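PDB 7C7U: biofilm-associated surface protein from Staphylococcus aureus, which binds calcium ions and probably acts at the bacterial cell surface in adhesion and biofilm formation. Local coordinates for residues Ser544-Thr549 with Ser584-Asp589. Residues are numbered along the deposited sequence; the frame is centred on the assembly and turned at random.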
loop_
_atom_site.group_PDB
_atom_site.type_symbol
_atom_site.label_atom_id
_atom_site.label_comp_id
_atom_site.label_asym_id
_atom_site.label_seq_id
_atom_site.Cartn_x
_atom_site.Cartn_y
_atom_site.Cartn_z
ATOM N N SER A 544 15.100 21.592 41.224
ATOM C CA SER A 544 16.210 20.651 41.218
ATOM C C SER A 544 17.148 20.953 40.054
ATOM O O SER A 544 16.737 21.469 39.014
ATOM C CB SER A 544 15.706 19.208 41.116
ATOM O OG SER A 544 15.239 18.910 39.805
ATOM N N THR A 545 18.421 20.634 40.241
ATOM C CA THR A 545 19.402 20.768 39.179
ATOM C C THR A 545 19.698 19.383 38.616
ATOM O O THR A 545 20.062 18.467 39.362
ATOM C CB THR A 545 20.674 21.446 39.692
ATOM O OG1 THR A 545 20.361 22.781 40.110
ATOM C CG2 THR A 545 21.735 21.498 38.602
ATOM N N VAL A 546 19.538 19.238 37.304
ATOM C CA VAL A 546 19.701 17.965 36.606
ATOM C C VAL A 546 21.003 17.997 35.816
ATOM O O VAL A 546 21.262 18.948 35.068
ATOM C CB VAL A 546 18.511 17.680 35.675
ATOM C CG1 VAL A 546 18.685 16.322 34.981
ATOM C CG2 VAL A 546 17.220 17.715 36.448
ATOM N N THR A 547 21.803 16.944 35.964
ATOM C CA THR A 547 23.084 16.805 35.281
ATOM C C THR A 547 23.054 15.550 34.421
ATOM O O THR A 547 22.667 14.478 34.896
ATOM C CB THR A 547 24.230 16.737 36.296
ATOM O OG1 THR A 547 24.170 17.885 37.154
ATOM C CG2 THR A 547 25.579 16.697 35.591
ATOM N N VAL A 548 23.450 15.686 33.158
ATOM C CA VAL A 548 23.405 14.596 32.186
ATOM C C VAL A 548 24.827 14.151 31.884
ATOM O O VAL A 548 25.692 14.980 31.579
ATOM C CB VAL A 548 22.680 15.012 30.894
ATOM C CG1 VAL A 548 22.656 13.848 29.908
ATOM C CG2 VAL A 548 21.262 15.476 31.209
ATOM N N THR A 549 25.061 12.843 31.959
ATOM C CA THR A 549 26.355 12.253 31.655
ATOM C C THR A 549 26.165 11.131 30.643
ATOM O O THR A 549 25.094 10.524 30.559
ATOM C CB THR A 549 27.046 11.701 32.921
ATOM O OG1 THR A 549 26.339 10.548 33.395
ATOM C CG2 THR A 549 27.086 12.753 34.027
ATOM N N SER A 584 20.942 10.547 33.793
ATOM C CA SER A 584 20.913 11.801 34.526
ATOM C C SER A 584 20.581 11.536 35.987
ATOM O O SER A 584 19.972 10.521 36.337
ATOM C CB SER A 584 19.900 12.781 33.919
ATOM O OG SER A 584 18.610 12.194 33.838
ATOM N N THR A 585 21.002 12.467 36.837
ATOM C CA THR A 585 20.563 12.509 38.225
ATOM C C THR A 585 20.223 13.952 38.561
ATOM O O THR A 585 20.731 14.892 37.941
ATOM C CB THR A 585 21.628 11.977 39.211
ATOM O OG1 THR A 585 22.851 12.698 39.031
ATOM C CG2 THR A 585 21.894 10.482 38.989
ATOM N N ALA A 586 19.367 14.124 39.565
ATOM C CA ALA A 586 18.969 15.442 40.032
ATOM C C ALA A 586 19.420 15.620 41.473
ATOM O O ALA A 586 19.563 14.646 42.220
ATOM C CB ALA A 586 17.449 15.642 39.944
ATOM N N SER A 587 19.646 16.873 41.861
ATOM C CA SER A 587 19.984 17.184 43.241
ATOM C C SER A 587 19.222 18.425 43.677
ATOM O O SER A 587 18.944 19.321 42.872
ATOM C CB SER A 587 21.494 17.388 43.436
ATOM O OG SER A 587 21.951 18.476 42.658
ATOM N N LYS A 588 18.896 18.465 44.973
ATOM C CA LYS A 588 18.109 19.539 45.565
ATOM C C LYS A 588 18.115 19.423 47.087
ATOM O O LYS A 588 17.806 18.360 47.633
ATOM C CB LYS A 588 16.663 19.510 45.056
ATOM C CG LYS A 588 15.809 20.691 45.535
ATOM C CD LYS A 588 14.421 20.680 44.911
ATOM C CE LYS A 588 13.606 21.897 45.351
ATOM N NZ LYS A 588 12.180 21.812 44.906
ATOM N N ASP A 589 18.467 20.506 47.774
ATOM C CA ASP A 589 18.350 20.571 49.232
ATOM C C ASP A 589 19.156 19.466 49.918
ATOM O O ASP A 589 18.729 18.897 50.929
ATOM C CB ASP A 589 16.877 20.526 49.655
ATOM C CG ASP A 589 16.073 21.703 49.093
ATOM O OD1 ASP A 589 16.665 22.788 48.896
ATOM O OD2 ASP A 589 14.852 21.555 48.870
HETATM O O HOH W 1 24.377 13.217 36.457
#
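Thr545 and Ser587 grip each other through both of their peptide groups, and Thr547 and Thr585 repeat the pattern, making two antiparallel hydrogen-bonded pairs in the middle of a four-stranded antiparallel sheet. The nearly straight Thr547 N to Thr585 O bond is 3.0 Å long (172° at the hydrogen), whereas the return bond from Thr585 N to Thr547 O stretches to 3.3 Å. Thr547 O takes a second donor, a water at 2.6 Å that also lies 3.0 Å from Thr585 OG1. Beta-branched, hydroxyl-bearing threonines suit this partly exposed face; Thr545 OG1 bonds Thr560 OG1.

The other face is buried. In the non-hydrogen-bonded pair Val546-Ala586, the small alanine methyl fits beside the valine, with Val546 CG2 4.1 Å from Ala586 CB. Because chi1 of -179° sets CG1 of Val546 anti to its backbone N, that branch reaches Ser584 CB at 3.9 Å, while Val538 of strand 535-539 covers Val546 and Val548. Serine is tolerated on this face because Ser584 OG bonds Ser596 OG; just before the strand, Ser544 likewise pairs its buried OG with Thr541 O. Lys588 lays its extended chain along Ser544, CD 3.9 Å from Ser544 N, and delivers NZ to the carbonyl of Ser542.

Strands 555-560 and 591-600 flank the pair: Val546 shares backbone bonds with Val559, and Ala586 N bonds Ser593 OG. The four backbone bonds between the two segments set their register, and the buried hydroxyls are paired, so small polar residues can share a face with valines.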